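Local coordinates for protein putative methylthioribose-1-phosphate isomerase (Archaeoglobus fulgidus, PDB 1T5O) that probably catalyses the interconversion of 5-methylthioribose 1-phosphate and 5-methylthioribulose 1-phosphate, a step in methionine biosynthesis, at residues Ile58-Glu64 / His76-Ala81; Arg100-Ala105 / Leu117-Glu121; Val237-Val241 / Asp310-Leu314. One frame throughout, in Å; residues are numbered along the deposited sequence.

Interaction 1: Ile58-Glu64 / His76-Ala81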
loop_
_atom_site.group_PDB
_atom_site.type_symbol
_atom_site.label_atom_id
_atom_site.label_comp_id
_atom_site.label_asym_id
_atom_site.label_seq_id
_atom_site.Cartn_x
_atom_site.Cartn_y
_atom_site.Cartn_z
ATOM N N ILE A 58 -0.841 30.485 -21.885
ATOM C CA ILE A 58 -0.430 31.651 -22.669
ATOM C C ILE A 58 -1.592 32.143 -23.537
ATOM O O ILE A 58 -1.791 33.348 -23.680
ATOM C CB ILE A 58 0.797 31.305 -23.577
ATOM C CG1 ILE A 58 1.989 30.867 -22.711
ATOM C CG2 ILE A 58 1.148 32.482 -24.492
ATOM C CD1 ILE A 58 2.389 31.848 -21.587
ATOM N N ALA A 59 -2.355 31.216 -24.125
ATOM C CA ALA A 59 -3.502 31.603 -24.946
ATOM C C ALA A 59 -4.512 32.278 -24.021
ATOM O O ALA A 59 -5.171 33.259 -24.381
ATOM C CB ALA A 59 -4.125 30.384 -25.600
ATOM N N LEU A 60 -4.619 31.746 -22.813
ATOM C CA LEU A 60 -5.523 32.296 -21.822
ATOM C C LEU A 60 -5.049 33.692 -21.410
ATOM O O LEU A 60 -5.804 34.655 -21.455
ATOM C CB LEU A 60 -5.582 31.377 -20.593
ATOM C CG LEU A 60 -6.448 31.820 -19.404
ATOM C CD1 LEU A 60 -7.867 32.162 -19.878
ATOM C CD2 LEU A 60 -6.488 30.711 -18.364
ATOM N N ALA A 61 -3.796 33.801 -21.005
ATOM C CA ALA A 61 -3.256 35.087 -20.579
ATOM C C ALA A 61 -3.441 36.186 -21.628
ATOM O O ALA A 61 -3.607 37.362 -21.282
ATOM C CB ALA A 61 -1.790 34.939 -20.244
ATOM N N ALA A 62 -3.403 35.806 -22.904
ATOM C CA ALA A 62 -3.550 36.764 -23.995
ATOM C C ALA A 62 -5.000 37.122 -24.281
ATOM O O ALA A 62 -5.272 38.033 -25.063
ATOM C CB ALA A 62 -2.898 36.215 -25.270
ATOM N N ARG A 63 -5.924 36.399 -23.658
ATOM C CA ARG A 63 -7.345 36.645 -23.860
ATOM C C ARG A 63 -7.998 37.151 -22.576
ATOM O O ARG A 63 -9.074 37.750 -22.612
ATOM C CB ARG A 63 -8.038 35.359 -24.334
ATOM C CG ARG A 63 -7.659 34.921 -25.747
ATOM C CD ARG A 63 -8.205 33.534 -26.077
ATOM N NE ARG A 63 -8.132 33.243 -27.508
ATOM C CZ ARG A 63 -7.001 33.134 -28.200
ATOM N NH1 ARG A 63 -5.825 33.284 -27.597
ATOM N NH2 ARG A 63 -7.046 32.896 -29.505
ATOM N N GLU A 64 -7.331 36.907 -21.452
ATOM C CA GLU A 64 -7.802 37.314 -20.130
ATOM C C GLU A 64 -8.714 38.532 -20.251
ATOM O O GLU A 64 -9.925 38.435 -20.029
ATOM C CB GLU A 64 -6.599 37.634 -19.248
ATOM C CG GLU A 64 -6.645 36.999 -17.873
ATOM C CD GLU A 64 -5.366 36.246 -17.532
ATOM O OE1 GLU A 64 -4.262 36.818 -17.694
ATOM O OE2 GLU A 64 -5.467 35.078 -17.097
ATOM N N HIS A 76 2.694 41.531 -21.157
ATOM C CA HIS A 76 1.842 40.765 -20.249
ATOM C C HIS A 76 2.106 39.257 -20.386
ATOM O O HIS A 76 2.183 38.536 -19.390
ATOM C CB HIS A 76 0.364 41.055 -20.540
ATOM C CG HIS A 76 -0.588 40.232 -19.725
ATOM N ND1 HIS A 76 -0.756 40.406 -18.366
ATOM C CD2 HIS A 76 -1.420 39.220 -20.078
ATOM C CE1 HIS A 76 -1.650 39.542 -17.917
ATOM N NE2 HIS A 76 -2.068 38.811 -18.935
ATOM N N LEU A 77 2.246 38.783 -21.621
ATOM C CA LEU A 77 2.494 37.364 -21.837
ATOM C C LEU A 77 3.797 36.899 -21.182
ATOM O O LEU A 77 3.846 35.825 -20.575
ATOM C CB LEU A 77 2.516 37.048 -23.332
ATOM C CG LEU A 77 1.191 37.277 -24.059
ATOM C CD1 LEU A 77 1.295 36.740 -25.472
ATOM C CD2 LEU A 77 0.049 36.588 -23.314
ATOM N N LYS A 78 4.851 37.703 -21.292
ATOM C CA LYS A 78 6.128 37.327 -20.698
ATOM C C LYS A 78 5.972 37.215 -19.179
ATOM O O LYS A 78 6.574 36.353 -18.531
ATOM C CB LYS A 78 7.198 38.360 -21.065
ATOM C CG LYS A 78 7.514 38.410 -22.558
ATOM C CD LYS A 78 8.517 39.513 -22.902
ATOM C CE LYS A 78 8.803 39.548 -24.395
ATOM N NZ LYS A 78 9.778 40.615 -24.779
ATOM N N LYS A 79 5.136 38.083 -18.621
ATOM C CA LYS A 79 4.885 38.084 -17.189
ATOM C C LYS A 79 4.086 36.838 -16.801
ATOM O O LYS A 79 4.424 36.149 -15.832
ATOM C CB LYS A 79 4.122 39.352 -16.778
ATOM C CG LYS A 79 4.935 40.660 -16.862
ATOM C CD LYS A 79 4.145 41.879 -16.304
ATOM C CE LYS A 79 2.875 42.166 -17.116
ATOM N NZ LYS A 79 2.089 43.353 -16.644
ATOM N N ALA A 80 3.033 36.553 -17.565
ATOM C CA ALA A 80 2.189 35.390 -17.311
ATOM C C ALA A 80 3.007 34.100 -17.448
ATOM O O ALA A 80 2.857 33.178 -16.643
ATOM C CB ALA A 80 1.007 35.377 -18.281
ATOM N N ALA A 81 3.871 34.049 -18.463
ATOM C CA ALA A 81 4.727 32.892 -18.703
ATOM C C ALA A 81 5.595 32.663 -17.472
ATOM O O ALA A 81 5.760 31.532 -17.019
ATOM C CB ALA A 81 5.604 33.144 -19.916
#
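A histidine-carboxylate hydrogen bond closes one end of this otherwise apolar packing of two neighbouring helices in the helical part of the protein: His76 NE2 donates to Glu64 OE1 at 3.2 Å. The imidazole, with chi1 in the t well, leans across from helix 70-85 and meets the carboxylate edge-on. Glu64 bridges His76 and the backbone of Val32, because its OE2 accepts a hydrogen bond from Val32 N while OE1 accepts the N-H of His76. Histidine suits this position because its ring offers an N-H to Glu64 at its edge while the same edge lies against Ala61 O.

Away from this polar end two alanines meet closely between the larger Leu77 and Ile58. Ala61 and Ala80 both direct CB at the other segment, and Ala61 CB lies only 3.4 Å from Ala80 CB, so larger side chains here would hold the backbones apart. Leu77 fills the space alongside: its CD2 reaches Ala62 CB at 3.6 Å and Ala61 CB at 3.9 Å, a branched end fitting beside two methyls. Ile58 packs one helical turn back from Ala62, its CD1 3.8 Å from Ala81 CB. Helix 92-105 covers this pair, Ala101 touching Ile58, Leu102 touching Leu77, and Ile98 and Leu102 touching Ala81, which makes it part of a larger helical core. At the histidine edge, Ala61 O approaches His76 CD2 to 3.1 Å, close to the plane of the ring.

Interaction 2: Arg100-Ala105 / Leu117-Glu121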
loop_
_atom_site.group_PDB
_atom_site.type_symbol
_atom_site.label_atom_id
_atom_site.label_comp_id
_atom_site.label_asym_id
_atom_site.label_seq_id
_atom_site.Cartn_x
_atom_site.Cartn_y
_atom_site.Cartn_z
ATOM N N ARG A 100 6.904 27.373 -25.679
ATOM C CA ARG A 100 6.530 27.176 -27.073
ATOM C C ARG A 100 5.359 28.042 -27.497
ATOM O O ARG A 100 5.312 28.533 -28.630
ATOM C CB ARG A 100 6.224 25.712 -27.339
ATOM C CG ARG A 100 7.481 24.905 -27.550
ATOM C CD ARG A 100 7.321 24.057 -28.784
ATOM N NE ARG A 100 7.116 22.674 -28.419
ATOM C CZ ARG A 100 6.911 21.693 -29.289
ATOM N NH1 ARG A 100 6.868 21.946 -30.593
ATOM N NH2 ARG A 100 6.777 20.455 -28.840
ATOM N N ALA A 101 4.426 28.234 -26.575
ATOM C CA ALA A 101 3.245 29.043 -26.827
ATOM C C ALA A 101 3.637 30.520 -26.856
ATOM O O ALA A 101 3.171 31.270 -27.711
ATOM C CB ALA A 101 2.187 28.779 -25.742
ATOM N N LEU A 102 4.504 30.923 -25.931
ATOM C CA LEU A 102 4.967 32.309 -25.851
ATOM C C LEU A 102 5.756 32.681 -27.097
ATOM O O LEU A 102 5.511 33.717 -27.718
ATOM C CB LEU A 102 5.860 32.507 -24.624
ATOM C CG LEU A 102 6.354 33.949 -24.388
ATOM C CD1 LEU A 102 5.150 34.870 -24.202
ATOM C CD2 LEU A 102 7.260 34.006 -23.164
ATOM N N ASN A 103 6.719 31.829 -27.437
ATOM C CA ASN A 103 7.579 32.017 -28.601
ATOM C C ASN A 103 6.716 32.243 -29.837
ATOM O O ASN A 103 6.996 33.128 -30.641
ATOM C CB ASN A 103 8.489 30.774 -28.784
ATOM C CG ASN A 103 9.418 30.872 -30.009
ATOM O OD1 ASN A 103 9.190 30.218 -31.037
ATOM N ND2 ASN A 103 10.462 31.682 -29.899
ATOM N N ALA A 104 5.658 31.454 -29.984
ATOM C CA ALA A 104 4.779 31.579 -31.150
ATOM C C ALA A 104 3.916 32.838 -31.142
ATOM O O ALA A 104 3.772 33.527 -32.167
ATOM C CB ALA A 104 3.876 30.347 -31.267
ATOM N N ALA A 105 3.326 33.122 -29.990
ATOM C CA ALA A 105 2.449 34.280 -29.866
ATOM C C ALA A 105 3.208 35.582 -30.116
ATOM O O ALA A 105 2.728 36.459 -30.828
ATOM C CB ALA A 105 1.800 34.297 -28.474
ATOM N N LEU A 117 -2.256 33.156 -32.680
ATOM C CA LEU A 117 -1.042 32.354 -32.697
ATOM C C LEU A 117 -0.812 31.616 -31.382
ATOM O O LEU A 117 -0.320 30.479 -31.386
ATOM C CB LEU A 117 0.179 33.218 -33.014
ATOM C CG LEU A 117 0.265 33.718 -34.452
ATOM C CD1 LEU A 117 1.568 34.470 -34.657
ATOM C CD2 LEU A 117 0.148 32.539 -35.401
ATOM N N ALA A 118 -1.148 32.262 -30.265
ATOM C CA ALA A 118 -0.971 31.632 -28.962
ATOM C C ALA A 118 -1.850 30.396 -28.914
ATOM O O ALA A 118 -1.351 29.293 -28.689
ATOM C CB ALA A 118 -1.353 32.597 -27.827
ATOM N N LEU A 119 -3.147 30.586 -29.152
ATOM C CA LEU A 119 -4.117 29.495 -29.130
ATOM C C LEU A 119 -3.798 28.386 -30.122
ATOM O O LEU A 119 -3.949 27.200 -29.814
ATOM C CB LEU A 119 -5.536 30.023 -29.413
ATOM C CG LEU A 119 -6.654 28.962 -29.457
ATOM C CD1 LEU A 119 -6.595 28.054 -28.214
ATOM C CD2 LEU A 119 -8.023 29.654 -29.547
ATOM N N ARG A 120 -3.369 28.772 -31.314
ATOM C CA ARG A 120 -3.046 27.807 -32.351
ATOM C C ARG A 120 -1.860 26.886 -31.975
ATOM O O ARG A 120 -1.890 25.683 -32.244
ATOM C CB ARG A 120 -2.757 28.553 -33.652
ATOM C CG ARG A 120 -2.311 27.681 -34.790
ATOM C CD ARG A 120 -2.430 28.435 -36.107
ATOM N NE ARG A 120 -1.708 27.774 -37.191
ATOM C CZ ARG A 120 -1.657 28.246 -38.434
ATOM N NH1 ARG A 120 -2.293 29.375 -38.736
ATOM N NH2 ARG A 120 -0.961 27.604 -39.369
ATOM N N GLU A 121 -0.826 27.451 -31.358
ATOM C CA GLU A 121 0.327 26.659 -30.943
ATOM C C GLU A 121 -0.109 25.692 -29.828
ATOM O O GLU A 121 0.225 24.512 -29.847
ATOM C CB GLU A 121 1.444 27.583 -30.447
ATOM C CG GLU A 121 2.719 26.879 -29.955
ATOM C CD GLU A 121 3.466 26.128 -31.056
ATOM O OE1 GLU A 121 3.055 26.220 -32.234
ATOM O OE2 GLU A 121 4.477 25.442 -30.747
#
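The axes of the short helical segments 100-105 and 117-121 approach to 7.9 Å with 142° between their N-to-C directions, the roughly antiparallel course of an alpha-helical hairpin. Helix 92-105 ends at Ala105, and after a short connection the chain returns in helix 111-141. The backbones come nearest at that end, where the CA atoms of Ala105 and Ala118 lie 4.4 Å apart.

Alanine makes such closeness possible. Ala105 CB meets Ala118 CB at 3.6 Å, a methyl-to-methyl contact that would leave no space for bulkier residues. Leu117 covers the partly exposed margin, its CD1 3.5 Å from Ala104 O and its CB 4.0 Å from Ala105 CA. Further from the connection Glu121 spans the wider gap with its aliphatic portion: CB packs against Ala104 CB at 3.8 Å and CG against Ala101 CA at 3.8 Å. A long side chain with a charged end suits this border, since its methylenes pack on the alanines while its carboxylate lies near Arg100. Leu102 and Ala101 direct their side chains onto helices 70-85 and 47-61 respectively, tying the hairpin into the helical bundle. The charges of Arg100 and Glu121 attract without forming a salt bridge: Arg100 NH1 stands 4.2 Å from Glu121 OE2, which lies well out of the guanidinium plane.

Interaction 3: Val237-Val241 / Asp310-Leu314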
loop_
_atom_site.group_PDB
_atom_site.type_symbol
_atom_site.label_atom_id
_atom_site.label_comp_id
_atom_site.label_asym_id
_atom_site.label_seq_id
_atom_site.Cartn_x
_atom_site.Cartn_y
_atom_site.Cartn_z
ATOM N N VAL A 237 16.457 7.265 -17.810
ATOM C CA VAL A 237 17.883 7.556 -17.950
ATOM C C VAL A 237 18.570 6.288 -18.457
ATOM O O VAL A 237 17.914 5.255 -18.614
ATOM C CB VAL A 237 18.491 8.067 -16.613
ATOM C CG1 VAL A 237 17.804 9.387 -16.224
ATOM C CG2 VAL A 237 18.342 7.008 -15.496
ATOM N N ARG A 238 19.877 6.347 -18.700
ATOM C CA ARG A 238 20.562 5.210 -19.292
ATOM C C ARG A 238 20.550 3.895 -18.567
ATOM O O ARG A 238 20.716 2.857 -19.206
ATOM C CB ARG A 238 22.005 5.572 -19.658
ATOM C CG ARG A 238 22.067 6.651 -20.722
ATOM C CD ARG A 238 23.339 6.577 -21.546
ATOM N NE ARG A 238 24.537 6.510 -20.734
ATOM C CZ ARG A 238 25.091 7.541 -20.108
ATOM N NH1 ARG A 238 24.553 8.753 -20.192
ATOM N NH2 ARG A 238 26.199 7.357 -19.405
ATOM N N ASP A 239 20.375 3.916 -17.252
ATOM C CA ASP A 239 20.338 2.666 -16.500
ATOM C C ASP A 239 19.053 2.480 -15.722
ATOM O O ASP A 239 18.954 1.558 -14.906
ATOM C CB ASP A 239 21.520 2.597 -15.534
ATOM C CG ASP A 239 21.618 3.828 -14.613
ATOM O OD1 ASP A 239 22.460 3.802 -13.702
ATOM O OD2 ASP A 239 20.879 4.825 -14.794
ATOM N N ALA A 240 18.050 3.326 -15.939
ATOM C CA ALA A 240 16.835 3.138 -15.142
ATOM C C ALA A 240 15.606 3.904 -15.548
ATOM O O ALA A 240 15.684 4.922 -16.207
ATOM C CB ALA A 240 17.128 3.451 -13.657
ATOM N N VAL A 241 14.460 3.388 -15.116
ATOM C CA VAL A 241 13.190 4.045 -15.359
ATOM C C VAL A 241 12.698 4.619 -14.032
ATOM O O VAL A 241 12.493 3.872 -13.079
ATOM C CB VAL A 241 12.125 3.053 -15.892
ATOM C CG1 VAL A 241 10.785 3.741 -15.975
ATOM C CG2 VAL A 241 12.534 2.557 -17.314
ATOM N N ASP A 310 10.730 5.818 -7.562
ATOM C CA ASP A 310 11.814 4.880 -7.368
ATOM C C ASP A 310 12.396 4.569 -8.746
ATOM O O ASP A 310 11.770 4.834 -9.770
ATOM C CB ASP A 310 11.421 3.577 -6.606
ATOM C CG ASP A 310 10.247 2.791 -7.220
ATOM O OD1 ASP A 310 9.978 2.827 -8.442
ATOM O OD2 ASP A 310 9.606 2.067 -6.421
ATOM N N PRO A 311 13.632 4.074 -8.791
ATOM C CA PRO A 311 14.264 3.735 -10.063
ATOM C C PRO A 311 14.130 2.229 -10.322
ATOM O O PRO A 311 14.419 1.417 -9.453
ATOM C CB PRO A 311 15.717 4.150 -9.862
ATOM C CG PRO A 311 15.942 4.042 -8.323
ATOM C CD PRO A 311 14.586 4.060 -7.662
ATOM N N THR A 312 13.644 1.870 -11.498
ATOM C CA THR A 312 13.522 0.467 -11.877
ATOM C C THR A 312 14.699 0.229 -12.841
ATOM O O THR A 312 14.791 0.897 -13.881
ATOM C CB THR A 312 12.177 0.185 -12.637
ATOM O OG1 THR A 312 11.065 0.308 -11.739
ATOM C CG2 THR A 312 12.184 -1.203 -13.241
ATOM N N PRO A 313 15.614 -0.707 -12.510
ATOM C CA PRO A 313 16.744 -0.961 -13.416
ATOM C C PRO A 313 16.223 -1.467 -14.764
ATOM O O PRO A 313 15.236 -2.221 -14.817
ATOM C CB PRO A 313 17.572 -2.008 -12.666
ATOM C CG PRO A 313 16.529 -2.758 -11.835
ATOM C CD PRO A 313 15.606 -1.656 -11.373
ATOM N N LEU A 314 16.885 -1.073 -15.854
ATOM C CA LEU A 314 16.430 -1.495 -17.175
ATOM C C LEU A 314 16.515 -3.006 -17.356
ATOM O O LEU A 314 15.896 -3.559 -18.263
ATOM C CB LEU A 314 17.217 -0.765 -18.269
ATOM C CG LEU A 314 16.779 0.701 -18.344
ATOM C CD1 LEU A 314 17.659 1.438 -19.356
ATOM C CD2 LEU A 314 15.293 0.788 -18.732
#
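Asp310 enters the contact on the edge strand 309-313 of a three-stranded antiparallel sheet. Its carboxylate turns to helix 247-256 and the residues just before it, accepting backbone hydrogen bonds from Gly246 and Tyr248, a role well suited to a buried acid with two acceptor oxygens. Pro311 follows, with CB 4.1 Å from Ala240 CB; its CA makes a CA-H...O contact of 3.5 Å with Val241 O. Having no N-H to offer, a proline fits where its nitrogen need not bond to the middle strand, and its O takes a hydrogen bond from Gln222 of the second subunit.

Thr312 carries the main register. It forms a hydrogen-bonded antiparallel pair with Val241, Thr312 N donating to Val241 O and Val241 N to Thr312 O, both at 2.8 Å. The two beta-branched residues, suited to extended backbone, lie on the same face, with Thr312 CB 4.3 Å from Val241 CB. Pro313 then makes a non-hydrogen-bonded pair with Ala240, a position where a missing N-H costs nothing. Ala240 CA makes a CA-H...O contact of 3.3 Å with Thr312 O.

Leu314 turns out of the strand. Its N donates a weak hydrogen bond to Asp239 O at 3.5 Å, while CD2 packs on Val241 CG2 at 3.6 Å and CD1 lies 3.4 Å from Arg238 O, covering the turn. Val237 to Ala240 is a type I beta turn linking strands 235-237 and 240-244: a beta-hairpin extended by strand 309-313, next to the predicted proton donor Asp234 and substrate-binding Asn243.

How the interactions relate
Interactions 1 and 2 are neighbours in one helical bundle, their centres 10 Å apart. They share an interface: Ile58 CB lies 3.6 Å from Ala101 CB and Leu77 CB 3.5 Å from Leu102 CD1, so helix 92-105 packs against both helices of interaction 1. Ala59 CB, 3.6 Å from Leu119 CA, brings helix 111-141 against helix 47-61. Interaction 3 belongs to a separate beta region, its centre about 37 Å from that of interaction 1 and 34 Å from that of interaction 2. It lies closest to the predicted active site, with the Val241 side chain about 7 Å from that of Asp234, whereas the Arg100 side chain of interaction 2 is about 12 Å from that of Ala47, a predicted substrate-binding residue.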